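Local atomic coordinates of oxygen-independent coproporphyrinogen III oxidase (Escherichia coli, PDB entry 1OLT), a protein that catalyses the anaerobic oxidative decarboxylation of two propionate groups of coproporphyrinogen III to vinyls in heme biosynthesis, using a [4Fe-4S] cluster and S-adenosylmethionine. Residues L167-N175 and R184-L195. Sequence-based numbering, arbitrary orientation.
With SAM (S-adenosylmethionine), chain C.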
ATOM      1  N   LEU A 167      -8.826  -7.437  -7.055  0.70 13.22           N
ATOM      2  CA  LEU A 167      -8.812  -6.055  -7.526  0.70 14.30           C
ATOM      3  C   LEU A 167      -9.105  -5.034  -6.411  0.70 13.38           C
ATOM      4  O   LEU A 167      -9.790  -5.345  -5.422  0.70 12.32           O
ATOM      5  CB  LEU A 167      -9.763  -5.870  -8.717  0.70 14.84           C
ATOM      6  CG  LEU A 167     -11.276  -5.673  -8.653  0.70 17.39           C
ATOM      7  CD1 LEU A 167     -11.792  -4.348  -8.085  0.70 17.90           C
ATOM      8  CD2 LEU A 167     -11.802  -5.849 -10.090  0.70 19.81           C
ATOM      9  N   SER A 168      -8.631  -3.818  -6.652  1.00 13.25           N
ATOM     10  CA  SER A 168      -8.826  -2.651  -5.834  1.00 14.40           C
ATOM     11  C   SER A 168      -9.360  -1.566  -6.773  1.00 16.00           C
ATOM     12  O   SER A 168      -8.887  -1.430  -7.937  1.00 16.63           O
ATOM     13  CB  SER A 168      -7.519  -2.244  -5.202  1.00 15.09           C
ATOM     14  OG  SER A 168      -7.771  -1.128  -4.407  1.00 17.12           O
ATOM     15  N   MET A 169     -10.367  -0.824  -6.315  1.00 15.18           N
ATOM     16  CA  MET A 169     -11.004   0.173  -7.123  1.00 15.32           C
ATOM     17  C   MET A 169     -11.061   1.468  -6.350  1.00 14.99           C
ATOM     18  O   MET A 169     -11.543   1.512  -5.225  1.00 13.56           O
ATOM     19  CB  MET A 169     -12.401  -0.314  -7.492  1.00 16.32           C
ATOM     20  CG  MET A 169     -13.295   0.663  -8.232  1.00 20.04           C
ATOM     21  SD  MET A 169     -14.991  -0.004  -8.542  1.00 27.25           S
ATOM     22  CE  MET A 169     -14.514  -1.603  -9.242  1.00 28.34           C
ATOM     23  N   GLY A 170     -10.579   2.533  -6.970  1.00 14.67           N
ATOM     24  CA  GLY A 170     -10.684   3.844  -6.385  1.00 15.14           C
ATOM     25  C   GLY A 170     -12.102   4.379  -6.475  1.00 14.61           C
ATOM     26  O   GLY A 170     -12.686   4.379  -7.539  1.00 14.29           O
ATOM     27  N   VAL A 171     -12.629   4.875  -5.377  1.00 14.94           N
ATOM     28  CA  VAL A 171     -13.922   5.591  -5.375  1.00 14.66           C
ATOM     29  C   VAL A 171     -13.772   7.036  -4.852  1.00 14.79           C
ATOM     30  O   VAL A 171     -14.249   7.995  -5.464  1.00 13.69           O
ATOM     31  CB  VAL A 171     -14.979   4.773  -4.576  1.00 14.97           C
ATOM     32  CG1 VAL A 171     -16.243   5.564  -4.295  1.00 15.12           C
ATOM     33  CG2 VAL A 171     -15.311   3.429  -5.316  1.00 17.25           C
ATOM     34  N   GLN A 172     -13.038   7.171  -3.756  1.00 14.00           N
ATOM     35  CA  GLN A 172     -12.734   8.413  -3.093  1.00 14.37           C
ATOM     36  C   GLN A 172     -13.918   8.991  -2.344  1.00 14.64           C
ATOM     37  O   GLN A 172     -13.854   9.117  -1.103  1.00 14.83           O
ATOM     38  CB  GLN A 172     -12.047   9.445  -4.019  1.00 15.34           C
ATOM     39  CG  GLN A 172     -11.201   8.833  -5.136  1.00 15.93           C
ATOM     40  CD  GLN A 172     -10.157   7.843  -4.709  1.00 15.68           C
ATOM     41  OE1 GLN A 172      -9.474   7.295  -5.556  1.00 19.66           O
ATOM     42  NE2 GLN A 172     -10.002   7.630  -3.440  1.00  9.21           N
ATOM     43  N   ASP A 173     -14.978   9.333  -3.055  1.00 13.76           N
ATOM     44  CA  ASP A 173     -16.241   9.756  -2.455  1.00 14.86           C
ATOM     45  C   ASP A 173     -17.319   9.629  -3.540  1.00 15.38           C
ATOM     46  O   ASP A 173     -16.999   9.832  -4.741  1.00 14.18           O
ATOM     47  CB  ASP A 173     -16.102  11.209  -2.002  1.00 15.00           C
ATOM     48  CG  ASP A 173     -17.172  11.639  -0.986  1.00 15.85           C
ATOM     49  OD1 ASP A 173     -18.234  10.987  -0.889  1.00 14.18           O
ATOM     50  OD2 ASP A 173     -17.030  12.651  -0.243  1.00 14.10           O
ATOM     51  N   PHE A 174     -18.546   9.294  -3.136  1.00 14.21           N
ATOM     52  CA  PHE A 174     -19.725   9.351  -3.985  1.00 15.34           C
ATOM     53  C   PHE A 174     -20.392  10.731  -4.074  1.00 15.42           C
ATOM     54  O   PHE A 174     -21.192  10.996  -4.994  1.00 15.60           O
ATOM     55  CB  PHE A 174     -20.822   8.377  -3.467  1.00 14.89           C
ATOM     56  CG  PHE A 174     -20.557   6.960  -3.814  1.00 16.33           C
ATOM     57  CD1 PHE A 174     -20.350   6.602  -5.122  1.00 15.25           C
ATOM     58  CD2 PHE A 174     -20.490   5.977  -2.826  1.00 15.23           C
ATOM     59  CE1 PHE A 174     -20.108   5.230  -5.490  1.00 18.46           C
ATOM     60  CE2 PHE A 174     -20.218   4.588  -3.179  1.00 20.67           C
ATOM     61  CZ  PHE A 174     -20.035   4.230  -4.505  1.00 17.82           C
ATOM     62  N   ASN A 175     -20.059  11.612  -3.152  1.00 15.07           N
ATOM     63  CA  ASN A 175     -20.620  12.962  -3.132  1.00 14.35           C
ATOM     64  C   ASN A 175     -20.249  13.757  -4.399  1.00 14.17           C
ATOM     65  O   ASN A 175     -19.054  13.906  -4.761  1.00 13.33           O
ATOM     66  CB  ASN A 175     -20.110  13.679  -1.884  1.00 14.79           C
ATOM     67  CG  ASN A 175     -20.720  15.058  -1.715  1.00 15.06           C
ATOM     68  OD1 ASN A 175     -20.455  15.991  -2.524  1.00 13.34           O
ATOM     69  ND2 ASN A 175     -21.606  15.185  -0.712  1.00 16.24           N
ATOM     70  N   ARG A 184     -13.034  14.450 -10.228  1.00 12.97           N
ATOM     71  CA  ARG A 184     -13.216  13.022 -10.284  1.00 13.58           C
ATOM     72  C   ARG A 184     -14.711  12.652 -10.402  1.00 14.57           C
ATOM     73  O   ARG A 184     -15.230  11.790  -9.700  1.00 13.15           O
ATOM     74  CB  ARG A 184     -12.589  12.275  -9.110  1.00 14.34           C
ATOM     75  CG  ARG A 184     -12.337  10.750  -9.502  1.00 15.54           C
ATOM     76  CD  ARG A 184     -12.061  10.015  -8.387  1.00 17.07           C
ATOM     77  NE  ARG A 184     -12.026   8.600  -8.624  1.00 17.23           N
ATOM     78  CZ  ARG A 184     -10.946   7.842  -8.744  1.00 16.94           C
ATOM     79  NH1 ARG A 184      -9.718   8.359  -8.774  1.00 14.70           N
ATOM     80  NH2 ARG A 184     -11.125   6.523  -8.835  1.00 15.87           N
ATOM     81  N   GLU A 185     -15.383  13.320 -11.325  1.00 14.06           N
ATOM     82  CA  GLU A 185     -16.739  12.991 -11.670  1.00 14.65           C
ATOM     83  C   GLU A 185     -16.747  11.522 -12.146  1.00 14.26           C
ATOM     84  O   GLU A 185     -15.969  11.135 -12.981  1.00 13.22           O
ATOM     85  CB  GLU A 185     -17.236  13.874 -12.800  1.00 14.66           C
ATOM     86  CG  GLU A 185     -18.587  13.465 -13.349  1.00 21.26           C
ATOM     87  CD  GLU A 185     -19.676  13.725 -12.370  1.00 25.95           C
ATOM     88  OE1 GLU A 185     -19.522  14.728 -11.614  1.00 31.97           O
ATOM     89  OE2 GLU A 185     -20.705  12.936 -12.387  1.00 29.55           O
ATOM     90  N   GLN A 186     -17.664  10.755 -11.600  1.00 14.64           N
ATOM     91  CA  GLN A 186     -17.810   9.346 -11.907  1.00 15.45           C
ATOM     92  C   GLN A 186     -19.268   8.912 -11.731  1.00 14.55           C
ATOM     93  O   GLN A 186     -20.127   9.552 -10.988  1.00 13.10           O
ATOM     94  CB  GLN A 186     -16.773   8.488 -11.066  1.00 16.87           C
ATOM     95  CG  GLN A 186     -16.866   8.655  -9.763  1.00 17.97           C
ATOM     96  CD  GLN A 186     -15.664   8.168  -8.910  1.00 18.83           C
ATOM     97  OE1 GLN A 186     -14.655   7.626  -9.381  1.00 18.12           O
ATOM     98  NE2 GLN A 186     -15.858   8.319  -7.612  1.00 14.92           N
ATOM     99  N   ASP A 187     -19.605   7.881 -12.480  1.00 13.20           N
ATOM    100  CA  ASP A 187     -21.001   7.471 -12.544  1.00 14.61           C
ATOM    101  C   ASP A 187     -21.245   6.403 -11.468  1.00 13.54           C
ATOM    102  O   ASP A 187     -20.696   5.350 -11.548  1.00 11.38           O
ATOM    103  CB  ASP A 187     -21.273   6.925 -13.944  1.00 15.74           C
ATOM    104  CG  ASP A 187     -22.710   6.592 -14.161  1.00 22.19           C
ATOM    105  OD1 ASP A 187     -23.346   5.859 -13.351  1.00 27.46           O
ATOM    106  OD2 ASP A 187     -23.293   7.016 -15.141  1.00 31.08           O
ATOM    107  N   GLU A 188     -22.084   6.716 -10.476  1.00 13.52           N
ATOM    108  CA  GLU A 188     -22.317   5.839  -9.326  1.00 14.06           C
ATOM    109  C   GLU A 188     -22.917   4.501  -9.794  1.00 14.43           C
ATOM    110  O   GLU A 188     -22.543   3.428  -9.292  1.00 14.98           O
ATOM    111  CB  GLU A 188     -23.282   6.495  -8.360  1.00 14.41           C
ATOM    112  CG  GLU A 188     -23.591   5.659  -7.136  1.00 18.39           C
ATOM    113  CD  GLU A 188     -24.500   6.399  -6.145  1.00 21.40           C
ATOM    114  OE1 GLU A 188     -24.167   7.503  -5.700  1.00 20.81           O
ATOM    115  OE2 GLU A 188     -25.553   5.913  -5.894  1.00 21.13           O
ATOM    116  N   GLU A 189     -23.820   4.544 -10.752  1.00 13.73           N
ATOM    117  CA  GLU A 189     -24.424   3.301 -11.260  1.00 14.95           C
ATOM    118  C   GLU A 189     -23.415   2.430 -11.898  1.00 13.65           C
ATOM    119  O   GLU A 189     -23.443   1.198 -11.753  1.00 12.70           O
ATOM    120  CB  GLU A 189     -25.581   3.572 -12.230  1.00 16.72           C
ATOM    121  CG  GLU A 189     -26.768   4.184 -11.551  1.00 22.18           C
ATOM    122  CD  GLU A 189     -27.491   3.206 -10.646  1.00 32.96           C
ATOM    123  OE1 GLU A 189     -27.478   1.976 -10.943  1.00 38.42           O
ATOM    124  OE2 GLU A 189     -28.071   3.670  -9.616  1.00 39.82           O
ATOM    125  N   PHE A 190     -22.463   3.037 -12.588  1.00 13.64           N
ATOM    126  CA  PHE A 190     -21.419   2.253 -13.203  1.00 12.61           C
ATOM    127  C   PHE A 190     -20.453   1.651 -12.159  1.00 13.29           C
ATOM    128  O   PHE A 190     -19.954   0.524 -12.335  1.00 12.61           O
ATOM    129  CB  PHE A 190     -20.658   3.067 -14.237  1.00 13.24           C
ATOM    130  CG  PHE A 190     -19.655   2.250 -14.991  1.00 14.75           C
ATOM    131  CD1 PHE A 190     -20.074   1.349 -15.953  1.00 19.75           C
ATOM    132  CD2 PHE A 190     -18.328   2.333 -14.691  1.00 18.74           C
ATOM    133  CE1 PHE A 190     -19.158   0.582 -16.638  1.00 19.84           C
ATOM    134  CE2 PHE A 190     -17.417   1.547 -15.359  1.00 22.17           C
ATOM    135  CZ  PHE A 190     -17.867   0.672 -16.344  1.00 20.94           C
ATOM    136  N   ILE A 191     -20.151   2.393 -11.106  1.00 12.03           N
ATOM    137  CA  ILE A 191     -19.353   1.819 -10.029  1.00 12.79           C
ATOM    138  C   ILE A 191     -19.991   0.570  -9.457  1.00 12.75           C
ATOM    139  O   ILE A 191     -19.297  -0.452  -9.252  1.00 12.75           O
ATOM    140  CB  ILE A 191     -19.002   2.848  -8.975  1.00 13.69           C
ATOM    141  CG1 ILE A 191     -18.007   3.847  -9.560  1.00 14.48           C
ATOM    142  CG2 ILE A 191     -18.381   2.207  -7.750  1.00 15.75           C
ATOM    143  CD1 ILE A 191     -17.847   5.121  -8.698  1.00 16.90           C
ATOM    144  N   PHE A 192     -21.284   0.634  -9.175  1.00 13.16           N
ATOM    145  CA  PHE A 192     -22.027  -0.535  -8.678  1.00 13.21           C
ATOM    146  C   PHE A 192     -22.011  -1.666  -9.711  1.00 13.86           C
ATOM    147  O   PHE A 192     -21.797  -2.836  -9.356  1.00 12.33           O
ATOM    148  CB  PHE A 192     -23.474  -0.172  -8.372  1.00 13.99           C
ATOM    149  CG  PHE A 192     -23.663   0.335  -6.977  1.00 13.68           C
ATOM    150  CD1 PHE A 192     -23.183   1.597  -6.628  1.00 15.85           C
ATOM    151  CD2 PHE A 192     -24.324  -0.431  -6.021  1.00 13.40           C
ATOM    152  CE1 PHE A 192     -23.305   2.097  -5.339  1.00 14.73           C
ATOM    153  CE2 PHE A 192     -24.457   0.049  -4.727  1.00 14.95           C
ATOM    154  CZ  PHE A 192     -23.924   1.315  -4.364  1.00 16.28           C
ATOM    155  N   ALA A 193     -22.224  -1.328 -10.992  1.00 12.62           N
ATOM    156  CA  ALA A 193     -22.194  -2.366 -12.018  1.00 13.18           C
ATOM    157  C   ALA A 193     -20.832  -3.069 -12.089  1.00 12.90           C
ATOM    158  O   ALA A 193     -20.730  -4.275 -12.215  1.00 12.01           O
ATOM    159  CB  ALA A 193     -22.553  -1.779 -13.412  1.00 13.38           C
ATOM    160  N   LEU A 194     -19.787  -2.292 -12.018  1.00 12.79           N
ATOM    161  CA  LEU A 194     -18.464  -2.806 -12.155  1.00 13.90           C
ATOM    162  C   LEU A 194     -18.115  -3.726 -10.998  1.00 13.65           C
ATOM    163  O   LEU A 194     -17.629  -4.837 -11.211  1.00 12.33           O
ATOM    164  CB  LEU A 194     -17.483  -1.647 -12.206  1.00 15.81           C
ATOM    165  CG  LEU A 194     -16.070  -1.881 -12.700  1.00 18.00           C
ATOM    166  CD1 LEU A 194     -16.026  -2.336 -14.123  1.00 20.38           C
ATOM    167  CD2 LEU A 194     -15.257  -0.562 -12.536  1.00 22.87           C
ATOM    168  N   LEU A 195     -18.380  -3.284  -9.768  1.00 13.48           N
ATOM    169  CA  LEU A 195     -18.032  -4.118  -8.601  1.00 15.04           C
ATOM    170  C   LEU A 195     -18.886  -5.362  -8.511  1.00 14.06           C
ATOM    171  O   LEU A 195     -18.376  -6.456  -8.217  1.00 14.74           O
ATOM    172  CB  LEU A 195     -18.046  -3.275  -7.313  1.00 16.43           C
ATOM    173  CG  LEU A 195     -17.551  -3.977  -6.056  1.00 20.12           C
ATOM    174  CD1 LEU A 195     -16.843  -2.938  -5.125  1.00 24.72           C
ATOM    175  CD2 LEU A 195     -18.728  -4.696  -5.265  1.00 26.81           C
TER
HETATM  176  N   SAM C 501      -5.690   5.028 -10.414  1.00 18.66           N
HETATM  177  CA  SAM C 501      -6.779   4.266  -9.819  1.00 18.10           C
HETATM  178  C   SAM C 501      -7.908   5.129  -9.241  1.00 19.26           C
HETATM  179  O   SAM C 501      -7.673   6.358  -8.971  1.00 18.76           O
HETATM  180  OXT SAM C 501      -8.982   4.570  -9.152  1.00 17.52           O
HETATM  181  CB  SAM C 501      -6.151   3.443  -8.677  1.00 19.99           C
HETATM  182  CG  SAM C 501      -5.991   4.006  -7.290  0.60 20.95           C
HETATM  183  SD  SAM C 501      -4.752   5.261  -7.094  0.60 19.90           S
HETATM  184  CE  SAM C 501      -3.246   4.535  -7.756  0.60 22.10           C
HETATM  185  C5' SAM C 501      -4.211   4.960  -5.324  0.60 21.76           C
HETATM  186  C4' SAM C 501      -5.021   5.614  -4.149  1.00 20.01           C
HETATM  187  O4' SAM C 501      -4.301   6.609  -3.433  1.00 22.97           O
HETATM  188  C3' SAM C 501      -6.251   6.363  -4.604  1.00 21.30           C
HETATM  189  O3' SAM C 501      -7.328   5.512  -5.014  1.00 21.66           O
HETATM  190  C2' SAM C 501      -6.550   7.299  -3.426  1.00 19.23           C
HETATM  191  O2' SAM C 501      -7.497   6.711  -2.535  1.00 19.09           O
HETATM  192  C1' SAM C 501      -5.221   7.406  -2.720  1.00 18.71           C
HETATM  193  N9  SAM C 501      -4.687   8.752  -2.678  1.00 19.12           N
HETATM  194  C8  SAM C 501      -4.110   9.395  -3.743  1.00 17.55           C
HETATM  195  N7  SAM C 501      -3.702  10.599  -3.351  1.00 16.68           N
HETATM  196  C5  SAM C 501      -3.999  10.723  -2.019  1.00 19.03           C
HETATM  197  C6  SAM C 501      -3.799  11.754  -1.085  1.00 20.30           C
HETATM  198  N6  SAM C 501      -3.199  12.904  -1.390  1.00 16.44           N
HETATM  199  N1  SAM C 501      -4.230  11.551   0.196  1.00 19.15           N
HETATM  200  C2  SAM C 501      -4.858  10.351   0.548  1.00 21.62           C
HETATM  201  N3  SAM C 501      -5.045   9.351  -0.344  1.00 18.02           N
HETATM  202  C4  SAM C 501      -4.627   9.552  -1.611  1.00 18.27           C
HETATM  203  O   HOH W   1     -22.462   9.381  -6.743  1.00 21.54           O
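Arg-184 reaches back to the end of strand 167-172 and meets Gln-172 there at nearly a right angle, the amide plane turned 88° from the guanidinium. Gln-172 OE1 sits over one face of that group, near its rim, and CG of Gln-172 lies 3.6 Å from Arg-184 CD. The edge of the Arg-184 guanidinium does the binding: its NH1 gives a nearly straight bond to carboxylate O of S-adenosylmethionine (2.9 Å), and NH2 gives another to OXT, with a weak one to Gly-170 O. NE donates to Gln-186 OE1 from above the carbonyl plane, so that, together with the two ligand bonds, the rotation of the guanidinium is set; Arg-184 also touches the iron-sulfur cluster. Gln-172, bent at chi2 (-54°), directs its NE2 to the ribose O2' of the same ligand (2.8 Å). A leucine in place of Arg-184 would probably leave the ligand carboxylate without its paired donors and Gln-186 OE1 without NE. The same Gln-186 amide turns its NE2 to Val-171 O (2.7 Å), on a lone pair in the carbonyl plane.

Farther from the ligand the contact is mostly apolar. Phe-174 has Val-171 CG1 over the centre of one ring face, while CE1 meets Ile-191 CD1 (3.9 Å) and Glu-188 CG, and CZ meets Phe-192 CE1, the two phenylalanine side chains crossing at about a right angle. A water bridges Phe-174 O and Glu-188 OE1. Met-169, with CG anti to the backbone N (chi1 174°) and bent at chi3, lays CE against Leu-194 CD2 at 3.5 Å, and its SD touches Ile-191 CG2.

The strand and helix 188-195 run nearly antiparallel, as in a beta-alpha-beta unit of the radical SAM barrel. Strands 140-146 and 207-212 flank strand 167-172 in parallel; helix 219-232 packs on Phe-174 and Phe-192, helix 154-161 on Leu-194.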